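Local coordinates for protein halogenase (Chondromyces crocatus, PDB 3E1T) that probably chlorinates a precursor of the natural product chondrochloren, acting as a flavin-dependent halogenase that carries bound FAD, at residues A[118-121]-A[122-126]; A[357-360]-A[361-365]; A[465-468]-A[469-473]. All coordinates share one frame; numbering follows the deposited sequence.

Interaction 1: A[118-121]-A[122-126]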
# COMPACT_ATOMS: atom_id res chain seq x y z
N LEU A 118 -8.21 6.75 -14.03
CA LEU A 118 -7.98 8.16 -14.38
C LEU A 118 -8.99 8.63 -15.42
O LEU A 118 -9.48 9.76 -15.36
CB LEU A 118 -6.55 8.40 -14.86
CG LEU A 118 -6.05 9.87 -14.87
CD1 LEU A 118 -6.11 10.54 -13.49
CD2 LEU A 118 -4.65 9.97 -15.40
N ARG A 119 -9.32 7.74 -16.36
CA ARG A 119 -10.39 7.99 -17.33
C ARG A 119 -11.72 8.26 -16.63
O ARG A 119 -12.48 9.14 -17.05
CB ARG A 119 -10.50 6.80 -18.30
CG ARG A 119 -9.70 6.93 -19.60
CD ARG A 119 -8.21 7.15 -19.40
NE ARG A 119 -7.87 8.54 -19.10
CZ ARG A 119 -6.64 9.03 -19.01
NH1 ARG A 119 -5.59 8.24 -19.22
NH2 ARG A 119 -6.44 10.31 -18.74
N ASN A 120 -12.00 7.52 -15.55
CA ASN A 120 -13.22 7.69 -14.77
C ASN A 120 -13.26 9.04 -14.07
O ASN A 120 -14.34 9.61 -13.87
CB ASN A 120 -13.37 6.57 -13.73
CG ASN A 120 -14.70 6.64 -12.96
OD1 ASN A 120 -15.77 6.67 -13.56
ND2 ASN A 120 -14.62 6.63 -11.63
N SER A 121 -12.08 9.54 -13.69
CA SER A 121 -11.93 10.88 -13.11
C SER A 121 -12.44 11.95 -14.07
O SER A 121 -13.24 12.80 -13.69
CB SER A 121 -10.46 11.17 -12.77
OG SER A 121 -10.05 10.53 -11.57
N GLU A 122 -11.96 11.88 -15.31
CA GLU A 122 -12.36 12.81 -16.36
C GLU A 122 -13.87 12.85 -16.49
O GLU A 122 -14.49 13.90 -16.32
CB GLU A 122 -11.73 12.41 -17.69
CG GLU A 122 -10.23 12.59 -17.69
CD GLU A 122 -9.56 11.97 -18.88
OE1 GLU A 122 -10.12 11.02 -19.48
OE2 GLU A 122 -8.44 12.42 -19.23
N ARG A 123 -14.46 11.68 -16.73
CA ARG A 123 -15.90 11.49 -16.84
C ARG A 123 -16.68 11.95 -15.60
O ARG A 123 -17.87 12.24 -15.69
CB ARG A 123 -16.23 10.02 -17.12
CG ARG A 123 -15.58 9.46 -18.39
CD ARG A 123 -16.22 8.14 -18.79
NE ARG A 123 -16.13 7.12 -17.73
CZ ARG A 123 -15.24 6.13 -17.70
NH1 ARG A 123 -14.35 5.99 -18.68
NH2 ARG A 123 -15.25 5.27 -16.69
N LYS A 124 -16.02 11.99 -14.45
CA LYS A 124 -16.67 12.48 -13.23
C LYS A 124 -16.58 14.00 -13.14
O LYS A 124 -17.19 14.62 -12.26
CB LYS A 124 -16.09 11.83 -11.96
CG LYS A 124 -16.53 10.38 -11.75
CD LYS A 124 -18.02 10.28 -11.47
CE LYS A 124 -18.46 8.83 -11.33
NZ LYS A 124 -19.94 8.71 -11.28
N GLY A 125 -15.81 14.57 -14.06
CA GLY A 125 -15.70 16.02 -14.17
C GLY A 125 -14.35 16.60 -13.77
O GLY A 125 -14.23 17.81 -13.57
N VAL A 126 -13.34 15.73 -13.64
CA VAL A 126 -12.02 16.18 -13.20
C VAL A 126 -11.21 16.66 -14.40
O VAL A 126 -11.18 16.00 -15.44
CB VAL A 126 -11.22 15.07 -12.45
CG1 VAL A 126 -9.82 15.56 -12.10
CG2 VAL A 126 -11.95 14.62 -11.18

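Interaction 2: A[357-360]-A[361-365]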
# COMPACT_ATOMS: atom_id res chain seq x y z
N ASN A 357 -3.17 -0.54 12.26
CA ASN A 357 -3.74 -1.89 12.26
C ASN A 357 -2.93 -2.85 11.39
O ASN A 357 -2.63 -3.97 11.81
CB ASN A 357 -5.19 -1.85 11.80
CG ASN A 357 -6.15 -1.40 12.90
OD1 ASN A 357 -5.75 -1.19 14.03
ND2 ASN A 357 -7.42 -1.25 12.56
N PHE A 358 -2.59 -2.43 10.19
CA PHE A 358 -1.76 -3.24 9.30
C PHE A 358 -0.33 -3.36 9.79
O PHE A 358 0.26 -4.45 9.73
CB PHE A 358 -1.80 -2.72 7.87
CG PHE A 358 -2.96 -3.23 7.07
CD1 PHE A 358 -2.89 -4.48 6.45
CD2 PHE A 358 -4.12 -2.47 6.94
CE1 PHE A 358 -3.96 -4.98 5.71
CE2 PHE A 358 -5.20 -2.96 6.20
CZ PHE A 358 -5.11 -4.22 5.56
N TYR A 359 0.25 -2.25 10.26
CA TYR A 359 1.61 -2.26 10.78
C TYR A 359 1.75 -3.29 11.90
O TYR A 359 2.64 -4.14 11.86
CB TYR A 359 2.04 -0.87 11.30
CG TYR A 359 3.56 -0.76 11.51
CD1 TYR A 359 4.37 -0.21 10.52
CD2 TYR A 359 4.17 -1.25 12.67
CE1 TYR A 359 5.75 -0.12 10.69
CE2 TYR A 359 5.56 -1.15 12.85
CZ TYR A 359 6.34 -0.59 11.85
OH TYR A 359 7.71 -0.48 11.98
N GLN A 360 0.87 -3.20 12.88
CA GLN A 360 0.88 -4.06 14.04
C GLN A 360 0.73 -5.51 13.66
O GLN A 360 1.47 -6.36 14.15
CB GLN A 360 -0.25 -3.65 15.00
CG GLN A 360 0.08 -2.42 15.77
CD GLN A 360 1.13 -2.70 16.81
OE1 GLN A 360 0.83 -3.27 17.86
NE2 GLN A 360 2.37 -2.31 16.54
N PHE A 361 -0.23 -5.79 12.78
CA PHE A 361 -0.48 -7.16 12.38
C PHE A 361 0.67 -7.74 11.57
O PHE A 361 0.97 -8.94 11.69
CB PHE A 361 -1.78 -7.26 11.60
CG PHE A 361 -2.05 -8.64 11.07
CD1 PHE A 361 -2.37 -9.68 11.94
CD2 PHE A 361 -1.96 -8.90 9.72
CE1 PHE A 361 -2.60 -10.96 11.46
CE2 PHE A 361 -2.19 -10.18 9.23
CZ PHE A 361 -2.52 -11.21 10.10
N LEU A 362 1.31 -6.92 10.72
CA LEU A 362 2.40 -7.42 9.88
C LEU A 362 3.67 -7.72 10.67
O LEU A 362 4.39 -8.64 10.30
CB LEU A 362 2.71 -6.48 8.71
CG LEU A 362 1.66 -6.27 7.60
CD1 LEU A 362 2.38 -5.70 6.37
CD2 LEU A 362 0.88 -7.50 7.21
N VAL A 363 3.96 -6.93 11.71
CA VAL A 363 5.07 -7.21 12.64
C VAL A 363 4.82 -8.61 13.24
O VAL A 363 5.70 -9.48 13.17
CB VAL A 363 5.24 -6.12 13.77
CG1 VAL A 363 6.28 -6.58 14.85
CG2 VAL A 363 5.67 -4.77 13.20
N ALA A 364 3.63 -8.84 13.80
CA ALA A 364 3.30 -10.17 14.36
C ALA A 364 3.33 -11.29 13.30
O ALA A 364 3.76 -12.41 13.60
CB ALA A 364 1.95 -10.14 15.12
N PHE A 365 2.91 -10.99 12.07
CA PHE A 365 2.92 -11.97 10.98
C PHE A 365 4.33 -12.36 10.55
O PHE A 365 4.61 -13.55 10.33
CB PHE A 365 2.10 -11.49 9.77
CG PHE A 365 1.80 -12.58 8.78
CD1 PHE A 365 0.89 -13.59 9.09
CD2 PHE A 365 2.43 -12.61 7.55
CE1 PHE A 365 0.61 -14.60 8.18
CE2 PHE A 365 2.14 -13.62 6.64
CZ PHE A 365 1.23 -14.61 6.96

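Interaction 3: A[465-468]-A[469-473]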
# COMPACT_ATOMS: atom_id res chain seq x y z
N PHE A 465 9.91 2.02 15.02
CA PHE A 465 9.73 3.48 14.91
C PHE A 465 10.23 4.29 16.10
O PHE A 465 10.16 3.85 17.26
CB PHE A 465 8.26 3.85 14.68
CG PHE A 465 7.87 3.89 13.24
CD1 PHE A 465 8.43 4.84 12.39
CD2 PHE A 465 6.94 2.99 12.74
CE1 PHE A 465 8.07 4.88 11.04
CE2 PHE A 465 6.57 3.04 11.40
CZ PHE A 465 7.15 3.97 10.55
N THR A 466 10.72 5.48 15.77
CA THR A 466 11.11 6.52 16.72
C THR A 466 9.92 6.89 17.64
O THR A 466 8.80 6.46 17.40
CB THR A 466 11.59 7.74 15.92
OG1 THR A 466 12.32 8.63 16.76
CG2 THR A 466 10.41 8.48 15.29
N ARG A 467 10.15 7.68 18.69
CA ARG A 467 9.08 8.00 19.66
C ARG A 467 7.95 8.85 19.09
O ARG A 467 6.78 8.71 19.52
CB ARG A 467 9.63 8.71 20.91
CG ARG A 467 10.03 10.18 20.66
CD ARG A 467 9.38 11.12 21.68
NE ARG A 467 9.45 12.52 21.25
CZ ARG A 467 8.43 13.22 20.77
NH1 ARG A 467 7.22 12.67 20.64
NH2 ARG A 467 8.61 14.49 20.41
N GLU A 468 8.30 9.76 18.18
CA GLU A 468 7.34 10.71 17.60
C GLU A 468 6.25 9.99 16.81
O GLU A 468 5.07 10.24 17.04
CB GLU A 468 8.05 11.76 16.73
CG GLU A 468 7.11 12.90 16.27
CD GLU A 468 7.85 14.09 15.63
OE1 GLU A 468 9.03 13.94 15.23
OE2 GLU A 468 7.24 15.18 15.53
N ILE A 469 6.64 9.09 15.91
CA ILE A 469 5.65 8.27 15.20
C ILE A 469 4.84 7.40 16.18
O ILE A 469 3.62 7.32 16.09
CB ILE A 469 6.30 7.41 14.09
CG1 ILE A 469 6.97 8.32 13.04
CG2 ILE A 469 5.28 6.44 13.48
CD1 ILE A 469 5.99 9.20 12.23
N THR A 470 5.53 6.77 17.14
CA THR A 470 4.86 5.88 18.10
C THR A 470 3.77 6.62 18.88
O THR A 470 2.67 6.10 19.06
CB THR A 470 5.87 5.21 19.07
OG1 THR A 470 6.97 4.67 18.33
CG2 THR A 470 5.20 4.08 19.83
N GLU A 471 4.08 7.83 19.32
CA GLU A 471 3.13 8.64 20.09
C GLU A 471 1.92 9.06 19.28
O GLU A 471 0.79 8.90 19.74
CB GLU A 471 3.82 9.85 20.73
CG GLU A 471 4.49 9.52 22.06
CD GLU A 471 3.53 8.88 23.08
OE1 GLU A 471 3.89 7.82 23.64
OE2 GLU A 471 2.43 9.44 23.32
N LEU A 472 2.16 9.56 18.06
CA LEU A 472 1.08 9.87 17.12
C LEU A 472 0.19 8.67 16.86
O LEU A 472 -1.03 8.79 16.83
CB LEU A 472 1.65 10.37 15.79
CG LEU A 472 2.36 11.72 15.89
CD1 LEU A 472 3.26 11.95 14.69
CD2 LEU A 472 1.35 12.85 16.07
N GLN A 473 0.81 7.50 16.67
CA GLN A 473 0.04 6.29 16.42
C GLN A 473 -0.74 5.87 17.66
O GLN A 473 -1.87 5.42 17.55
CB GLN A 473 0.95 5.14 15.95
CG GLN A 473 1.49 5.32 14.52
CD GLN A 473 0.40 5.40 13.48
OE1 GLN A 473 0.24 6.42 12.82
NE2 GLN A 473 -0.37 4.31 13.34

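Interaction 1: A[118-121]-A[122-126]
E122 sets its CG beside its own backbone N (chi1 -68°) and then runs out extended, while R119 bends at chi2 and chi3, and the two side chains come to lie side by side, pointing the same way. Their ends form an i to i+3 salt bridge, with NH2 of R119 2.9 Å from OE2 of E122. The carboxylate sits at the guanidinium edge, but the oxygen is met from above the carboxylate plane, and the two planes stand 42° apart. A second, weak bond runs from NE of R119 to OE1 of E122 at 3.4 Å. R119 also makes salt bridges with D115 and E130, so three acids gather round its guanidinium.

R123 turns at chi3 and crosses N120 at about a right angle, laying one face of its guanidinium over CA of N120 and O of R119; its ionic partner is E67.

The backbone shows where the helix closes. N of R123 still bonds to O of R119 in regular i to i+4 fashion, nearly straight. At the next residue, N of K124 makes only weak bonds, to O of N120 and O of S121. N of V126 then returns to O of S121 at 2.9 Å, and N of G125 reaches O of E122 at 2.7 Å. G125 has phi 111°, where a side chain would jam against the preceding carbonyl oxygen. V126, its CB 4.0 Å from CB of S121, faces helix 17-27 and strand 33-36. Positive phi at G125 with two bonds back into the last turn defines a Schellman motif, here ending helix 110-123 before strand 127-129 of the Rossmann-type parallel sheet.

Interaction 2: A[357-360]-A[361-365]
Apolar contact between Y359 and V363, one helical turn apart, is the main meeting of side chains here. CG2 of V363 lies 3.6 Å from CE2 of Y359 and also touches CD2, so the methyl meets one flank of the ring at an oblique angle. Y359 has CG anti to its N (chi1 -165°), which turns the ring to the side where V363 follows one turn later; V363 places CG2 beside its own N, on the side facing that ring. The phenol oxygen is hydrogen-bonded to OG of S184 and to O of Q463, fixing the far end of the ring.

Backbone hydrogen bonds form the second group, all of the i to i+4 kind. N of F361 bonds to O of N357 at 3.2 Å, N of L362 to O of F358 at 2.9 Å, and N of V363 to O of Y359 at 3.1 Å. The next, from N of A364 to O of Q360, is weak at 3.3 Å although nearly straight (173°).

A third group comprises aliphatic carbons lying against carbonyl oxygens. CG of L362 approaches O of F358 to 3.1 Å, the same oxygen that its own N binds, and CG2 of V363 lies 3.4 Å from O of Y359. L362 is buried and also packs on F187. Replacing L362 by an alanine would probably open a gap beside F187 and leave only CB of this side chain against O of F358.

F361 and F365 turn toward other aromatic rings, F361 meeting F312 and F365 stacking on W83. Between these segments the hydrogen bonds are all main-chain, whereas the side-chain meeting is apolar, so it gives packing but little directionality.

Interaction 3: A[465-468]-A[469-473]
The ring of F465 and the branched side chain of I469 slant across each other, with a methyl over the ring face. CG2 of I469 stands 3.7 Å from the centroid of the F465 ring and 15° off the ring normal, a geometry that qualifies as a CH-pi contact. The same methyl is 3.6 Å from CG of F465, so it sits toward the CB side of the ring rather than its far rim. In I469 the methyl CG2 points anti to the backbone N, which leaves CG1 (chi1 -61°) beside that N; CG1 runs past CD1 of F465 and reaches CG2 of T466 at 4.1 Å, where the two side chains cross at about a right angle.

T470 is turned back on the start of the helix. With chi1 at -47°, its OG1 lies beside its own N and donates to O of T466 at 2.7 Å, from above the carbonyl plane. N of T470 reaches this oxygen from the opposite face at 3.3 Å, so two donors grip one acceptor. T466 occupies the N-cap position, although its side chain makes no capping bond.

Further along, N of E471 bonds to O of R467 at 2.8 Å, and L472 lays CG and CD1 against O of E468 while its N bonds to that oxygen.

The turn thus opens helix 467-477 with F465 and I469 resting on V182 of strand 181-183. F465 also packs on Y355 of helix 340-368, and Q473 bonds through NE2 to O of R352 on that same helix.

Overall arrangement
Along the chain the three contacts come in series, on helices 110-123, 340-368 and 467-477. Interaction 1 stands apart: its centre is about 35 Å from that of interaction 2, on the opposite side of the chain's centre, and about 37 Å from that of interaction 3. It belongs to the FAD-binding Rossmann-type part, whereas interactions 2 and 3 are neighbours, with centres about 15 Å apart. These two touch where CE1 of Y359 lies 3.3 Å from CE2 of F465, so the residue leading into helix 467-477 packs on helix 340-368. The side chains of L118 and F358 come to about 8 and 9 Å from the bound FAD, near it but not touching.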